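Local structure of beta-N-acetylhexosaminidase (Bacteroides fragilis, 4PYS) at residues Y47-P52 / S105-N110; K70-L75 / G79-V84. The protein probably cleaves terminal beta-linked N-acetylhexosamine residues from glycans, as a glycoside hydrolase family 20 enzyme that also carries a bound zinc ion. One frame throughout, in Å; residues are numbered along the deposited sequence.

Contact 1: residues Y47-P52 / S105-N110; sequences YEKLVP and SLRQWN
The aliphatic chain of Lys49 lies over one face of the Arg107 guanidinium, with Lys49 CD 3.7 Å above its plane and over its centre. Contact begins farther back, where Lys49 CB sits 3.8 Å from Arg107 CD, and runs forward to Lys49 CE, 3.7 Å from Arg107 NH1. Two bends allow this overlap: Lys49 turns at chi2 (-58°) and Arg107 at chi3 (77°). This stack is the closer part; beside it Leu50, the first residue beyond helix 43-49, makes a slightly wider apolar contact, with Leu50 CD2 3.9 Å from Arg107 CA and Leu50 CD1 4.0 Å from Leu106 CB.

The open side is confined to exposed Glu48 and the end of Lys49; Arg107 is buried, with Trp483 of helix 470-486 packed on it. Lys49 NZ comes within 4.1 Å of Arg107 NH2, but it forms salt bridges with Glu48 OE2 (3.0 Å) and with Asp154, while Arg107 binds Gln104 and Gln487. No polar bond links the two segments, and their closest approaches are of carbon to carbon or guanidinium atoms, so van der Waals packing holds the contact; the nearby carboxylates would be expected to offset the proximity of two like charges.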
loop_
_atom_site.group_PDB
_atom_site.type_symbol
_atom_site.label_atom_id
_atom_site.label_comp_id
_atom_site.label_asym_id
_atom_site.label_seq_id
_atom_site.Cartn_x
_atom_site.Cartn_y
_atom_site.Cartn_z
ATOM N N TYR A 47 8.796 14.552 15.957
ATOM C CA TYR A 47 9.306 15.912 15.770
ATOM C C TYR A 47 8.581 16.622 14.627
ATOM O O TYR A 47 8.357 17.832 14.659
ATOM C CB TYR A 47 10.812 15.902 15.490
ATOM C CG TYR A 47 11.681 15.434 16.642
ATOM C CD1 TYR A 47 11.302 15.643 17.965
ATOM C CD2 TYR A 47 12.887 14.785 16.402
ATOM C CE1 TYR A 47 12.100 15.211 19.012
ATOM C CE2 TYR A 47 13.688 14.353 17.435
ATOM C CZ TYR A 47 13.290 14.569 18.740
ATOM O OH TYR A 47 14.093 14.135 19.771
ATOM N N GLU A 48 8.215 15.861 13.610
ATOM C CA GLU A 48 7.562 16.428 12.441
ATOM C C GLU A 48 6.089 16.774 12.682
ATOM O O GLU A 48 5.584 17.770 12.153
ATOM C CB GLU A 48 7.684 15.441 11.277
ATOM C CG GLU A 48 7.093 15.934 9.971
ATOM C CD GLU A 48 7.146 14.876 8.886
ATOM O OE1 GLU A 48 8.243 14.324 8.631
ATOM O OE2 GLU A 48 6.084 14.596 8.295
ATOM N N LYS A 49 5.403 15.965 13.481
ATOM C CA LYS A 49 3.943 16.050 13.558
ATOM C C LYS A 49 3.420 16.660 14.856
ATOM O O LYS A 49 2.303 17.181 14.889
ATOM C CB LYS A 49 3.311 14.671 13.367
ATOM C CG LYS A 49 3.625 13.972 12.035
ATOM C CD LYS A 49 3.191 14.799 10.823
ATOM C CE LYS A 49 3.176 13.933 9.548
ATOM N NZ LYS A 49 3.042 14.774 8.293
ATOM N N LEU A 50 4.222 16.606 15.919
ATOM C CA LEU A 50 3.743 17.002 17.248
ATOM C C LEU A 50 4.557 18.117 17.913
ATOM O O LEU A 50 4.040 19.210 18.153
ATOM C CB LEU A 50 3.658 15.772 18.163
ATOM C CG LEU A 50 2.559 14.778 17.776
ATOM C CD1 LEU A 50 2.725 13.451 18.491
ATOM C CD2 LEU A 50 1.208 15.395 18.098
ATOM N N VAL A 51 5.820 17.832 18.225
ATOM C CA VAL A 51 6.679 18.797 18.920
ATOM C C VAL A 51 8.048 18.817 18.265
ATOM O O VAL A 51 8.713 17.782 18.212
ATOM C CB VAL A 51 6.884 18.403 20.403
ATOM C CG1 VAL A 51 7.764 19.433 21.128
ATOM C CG2 VAL A 51 5.553 18.242 21.108
ATOM N N PRO A 52 8.486 19.994 17.789
ATOM C CA PRO A 52 9.805 20.128 17.159
ATOM C C PRO A 52 10.912 19.735 18.128
ATOM O O PRO A 52 10.794 20.031 19.317
ATOM C CB PRO A 52 9.915 21.637 16.891
ATOM C CG PRO A 52 8.520 22.160 16.939
ATOM C CD PRO A 52 7.805 21.297 17.928
ATOM N N SER A 105 -2.253 8.543 16.691
ATOM C CA SER A 105 -3.414 8.818 17.540
ATOM C C SER A 105 -3.278 10.139 18.312
ATOM O O SER A 105 -4.249 10.893 18.427
ATOM C CB SER A 105 -3.694 7.650 18.496
ATOM O OG SER A 105 -4.173 6.528 17.769
ATOM N N LEU A 106 -2.088 10.418 18.839
ATOM C CA LEU A 106 -1.858 11.673 19.560
ATOM C C LEU A 106 -2.100 12.872 18.644
ATOM O O LEU A 106 -2.631 13.899 19.080
ATOM C CB LEU A 106 -0.436 11.726 20.140
ATOM C CG LEU A 106 -0.158 10.855 21.368
ATOM C CD1 LEU A 106 1.333 10.866 21.711
ATOM C CD2 LEU A 106 -0.980 11.336 22.559
ATOM N N ARG A 107 -1.714 12.749 17.373
ATOM C CA ARG A 107 -1.958 13.816 16.396
ATOM C C ARG A 107 -3.425 14.207 16.348
ATOM O O ARG A 107 -3.761 15.393 16.300
ATOM C CB ARG A 107 -1.590 13.345 14.990
ATOM C CG ARG A 107 -0.136 13.364 14.646
ATOM C CD ARG A 107 0.029 12.862 13.210
ATOM N NE ARG A 107 -0.337 13.859 12.200
ATOM C CZ ARG A 107 -0.370 13.598 10.893
ATOM N NH1 ARG A 107 -0.081 12.377 10.460
ATOM N NH2 ARG A 107 -0.683 14.550 10.023
ATOM N N GLN A 108 -4.296 13.197 16.335
ATOM C CA GLN A 108 -5.734 13.425 16.245
ATOM C C GLN A 108 -6.387 13.705 17.591
ATOM O O GLN A 108 -7.486 14.252 17.642
ATOM C CB GLN A 108 -6.417 12.229 15.578
ATOM C CG GLN A 108 -6.032 12.094 14.118
ATOM C CD GLN A 108 -6.793 11.002 13.401
ATOM O OE1 GLN A 108 -7.986 10.798 13.640
ATOM N NE2 GLN A 108 -6.109 10.296 12.515
ATOM N N TRP A 109 -5.718 13.334 18.677
ATOM C CA TRP A 109 -6.297 13.497 20.000
ATOM C C TRP A 109 -6.077 14.916 20.538
ATOM O O TRP A 109 -6.852 15.401 21.354
ATOM C CB TRP A 109 -5.731 12.436 20.962
ATOM C CG TRP A 109 -6.494 12.329 22.248
ATOM C CD1 TRP A 109 -6.065 12.690 23.496
ATOM C CD2 TRP A 109 -7.824 11.820 22.412
ATOM N NE1 TRP A 109 -7.051 12.441 24.424
ATOM C CE2 TRP A 109 -8.143 11.913 23.780
ATOM C CE3 TRP A 109 -8.780 11.300 21.529
ATOM C CZ2 TRP A 109 -9.387 11.499 24.291
ATOM C CZ3 TRP A 109 -10.007 10.890 22.034
ATOM C CH2 TRP A 109 -10.301 10.993 23.399
ATOM N N ASN A 110 -5.017 15.572 20.074
ATOM C CA ASN A 110 -4.781 16.977 20.392
ATOM C C ASN A 110 -6.004 17.814 20.004
ATOM O O ASN A 110 -6.501 17.693 18.879
ATOM C CB ASN A 110 -3.544 17.454 19.620
ATOM C CG ASN A 110 -3.290 18.941 19.769
ATOM O OD1 ASN A 110 -3.571 19.532 20.809
ATOM N ND2 ASN A 110 -2.761 19.558 18.715
#

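Contact 2: residues K70-L75 / G79-V84; sequences KKDVTL and GYRIRV
Asp72 and Arg81 form the salt bridge that joins the two segments, and the arginine can be followed outward from strand 80-84. Its CB points toward segment 70-75, and with CG anti to the backbone N (chi1 -179°) the chain runs out extended through CD before bending at chi3. That bend brings the guanidinium edge to the carboxylate. Arg81 NH1 donates to Asp72 OD2 at 2.8 Å, nearly straight (166°), with the acceptor close to the guanidinium plane and its anti lone pair in use. Arg81 CZ, behind its two nitrogens, is 3.5 Å from Asp72 OD2. Arg81 NH2 adds a weak bond to Asp72 OD2, packs 3.8 Å from Leu75 CD2, and weakly donates to a water that in turn donates to Thr74 OG1. Carboxylate and guanidinium planes are tilted 34° apart.

The grip is on a single oxygen, since both Arg81 nitrogens reach OD2 while the other oxygen is occupied within its own turn: Asp72 OD1 accepts from Thr74 N at 2.9 Å and from Thr74 OG1 at 2.6 Å, both on the same face of the carboxylate. In the apolar part, Leu75 CD1 rests 3.8 Å from Tyr80 CA. Glu92 of strand 89-93 also pairs with Arg81 NH1.

The Thr74 N bond defines an Asx turn, here coinciding with a type I beta turn from Asp72 to Leu75, within the connection from strand 67-71 to strand 80-84 of the domain's mixed sheet.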
loop_
_atom_site.group_PDB
_atom_site.type_symbol
_atom_site.label_atom_id
_atom_site.label_comp_id
_atom_site.label_asym_id
_atom_site.label_seq_id
_atom_site.Cartn_x
_atom_site.Cartn_y
_atom_site.Cartn_z
ATOM N N LYS A 70 7.607 3.849 26.660
ATOM C CA LYS A 70 7.996 2.641 27.381
ATOM C C LYS A 70 7.631 1.387 26.604
ATOM O O LYS A 70 6.661 1.369 25.867
ATOM C CB LYS A 70 7.304 2.598 28.747
ATOM C CG LYS A 70 7.499 3.856 29.584
ATOM C CD LYS A 70 8.653 3.727 30.536
ATOM C CE LYS A 70 8.228 2.928 31.760
ATOM N NZ LYS A 70 9.197 3.060 32.842
ATOM N N LYS A 71 8.408 0.332 26.782
ATOM C CA LYS A 71 8.082 -0.924 26.140
ATOM C C LYS A 71 7.133 -1.730 27.029
ATOM O O LYS A 71 7.325 -1.814 28.249
ATOM C CB LYS A 71 9.358 -1.726 25.870
ATOM C CG LYS A 71 9.135 -2.989 25.039
ATOM C CD LYS A 71 10.407 -3.834 24.986
ATOM C CE LYS A 71 10.301 -4.964 23.979
ATOM N N ASP A 72 6.103 -2.305 26.418
ATOM C CA ASP A 72 5.263 -3.272 27.111
ATOM C C ASP A 72 5.224 -4.535 26.258
ATOM O O ASP A 72 4.516 -4.580 25.240
ATOM C CB ASP A 72 3.855 -2.702 27.320
ATOM C CG ASP A 72 2.911 -3.691 27.995
ATOM O OD1 ASP A 72 3.347 -4.817 28.318
ATOM O OD2 ASP A 72 1.728 -3.333 28.209
ATOM N N VAL A 73 5.981 -5.548 26.676
ATOM C CA VAL A 73 6.091 -6.795 25.920
ATOM C C VAL A 73 4.795 -7.598 25.877
ATOM O O VAL A 73 4.698 -8.552 25.109
ATOM C CB VAL A 73 7.229 -7.714 26.431
ATOM C CG1 VAL A 73 8.576 -7.056 26.226
ATOM C CG2 VAL A 73 7.027 -8.092 27.899
ATOM N N THR A 74 3.802 -7.215 26.682
ATOM C CA THR A 74 2.545 -7.965 26.713
ATOM C C THR A 74 1.550 -7.478 25.661
ATOM O O THR A 74 0.507 -8.094 25.476
ATOM C CB THR A 74 1.852 -7.919 28.098
ATOM O OG1 THR A 74 1.404 -6.585 28.374
ATOM C CG2 THR A 74 2.795 -8.399 29.199
ATOM N N LEU A 75 1.873 -6.385 24.974
ATOM C CA LEU A 75 1.008 -5.867 23.921
ATOM C C LEU A 75 1.210 -6.708 22.660
ATOM O O LEU A 75 2.274 -7.299 22.472
ATOM C CB LEU A 75 1.344 -4.400 23.628
ATOM C CG LEU A 75 0.785 -3.351 24.595
ATOM C CD1 LEU A 75 1.419 -2.003 24.333
ATOM C CD2 LEU A 75 -0.730 -3.242 24.488
ATOM N N GLY A 79 0.744 -2.991 18.506
ATOM C CA GLY A 79 -0.205 -2.427 19.458
ATOM C C GLY A 79 0.410 -1.350 20.329
ATOM O O GLY A 79 1.626 -1.279 20.472
ATOM N N TYR A 80 -0.427 -0.506 20.925
ATOM C CA TYR A 80 0.091 0.511 21.834
ATOM C C TYR A 80 -0.931 0.813 22.916
ATOM O O TYR A 80 -2.105 0.430 22.808
ATOM C CB TYR A 80 0.449 1.791 21.064
ATOM C CG TYR A 80 -0.761 2.453 20.457
ATOM C CD1 TYR A 80 -1.201 2.115 19.182
ATOM C CD2 TYR A 80 -1.472 3.417 21.166
ATOM C CE1 TYR A 80 -2.335 2.712 18.637
ATOM C CE2 TYR A 80 -2.602 4.011 20.632
ATOM C CZ TYR A 80 -3.021 3.661 19.368
ATOM O OH TYR A 80 -4.151 4.255 18.850
ATOM N N ARG A 81 -0.477 1.491 23.962
ATOM C CA ARG A 81 -1.378 2.024 24.970
ATOM C C ARG A 81 -0.939 3.455 25.231
ATOM O O ARG A 81 0.263 3.742 25.302
ATOM C CB ARG A 81 -1.299 1.193 26.258
ATOM C CG ARG A 81 -2.229 1.667 27.373
ATOM C CD ARG A 81 -2.015 0.864 28.658
ATOM N NE ARG A 81 -2.241 -0.569 28.457
ATOM C CZ ARG A 81 -1.270 -1.470 28.323
ATOM N NH1 ARG A 81 0.005 -1.098 28.387
ATOM N NH2 ARG A 81 -1.566 -2.749 28.127
ATOM N N ILE A 82 -1.912 4.353 25.336
ATOM C CA ILE A 82 -1.635 5.738 25.701
ATOM C C ILE A 82 -2.404 6.040 26.966
ATOM O O ILE A 82 -3.606 5.784 27.019
ATOM C CB ILE A 82 -2.122 6.721 24.622
ATOM C CG1 ILE A 82 -1.354 6.537 23.304
ATOM C CG2 ILE A 82 -1.962 8.158 25.109
ATOM C CD1 ILE A 82 -1.910 7.385 22.138
ATOM N N ARG A 83 -1.730 6.561 27.990
ATOM C CA ARG A 83 -2.429 7.087 29.160
ATOM C C ARG A 83 -2.086 8.552 29.295
ATOM O O ARG A 83 -0.916 8.903 29.468
ATOM C CB ARG A 83 -2.038 6.345 30.440
ATOM C CG ARG A 83 -2.623 4.951 30.548
ATOM C CD ARG A 83 -2.036 4.215 31.747
ATOM N NE ARG A 83 -0.709 3.688 31.437
ATOM C CZ ARG A 83 0.172 3.322 32.359
ATOM N NH1 ARG A 83 -0.133 3.445 33.647
ATOM N NH2 ARG A 83 1.357 2.845 31.996
ATOM N N VAL A 84 -3.099 9.406 29.183
ATOM C CA VAL A 84 -2.934 10.831 29.454
ATOM C C VAL A 84 -3.540 11.116 30.818
ATOM O O VAL A 84 -4.728 10.867 31.027
ATOM C CB VAL A 84 -3.650 11.696 28.389
ATOM C CG1 VAL A 84 -3.532 13.182 28.732
ATOM C CG2 VAL A 84 -3.083 11.426 27.003
HETATM O O HOH W 1 -1.008 -5.694 27.708
#

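In the fold
Contacts 1 and 2 lie about 17 Å apart, centre to centre, on the same side of the chain's centre, and in sequence contact 2 falls between the two segments of contact 1. They touch directly. Ser105 OG and Tyr80 OH are 2.5 Å apart, probably hydrogen-bonded, and Leu106 CG packs 4.0 Å from Ile82 CD1, so helix 96-109 is seated on strand 80-84. Both contacts fall in the family 20 domain 2 range, and their centres are 23 and 26 Å from the chain's centre. Neither includes any of the cysteines of the zinc site; the Asp72 side chain is about 4 Å from a bound glycerol, probably from the crystallisation liquor.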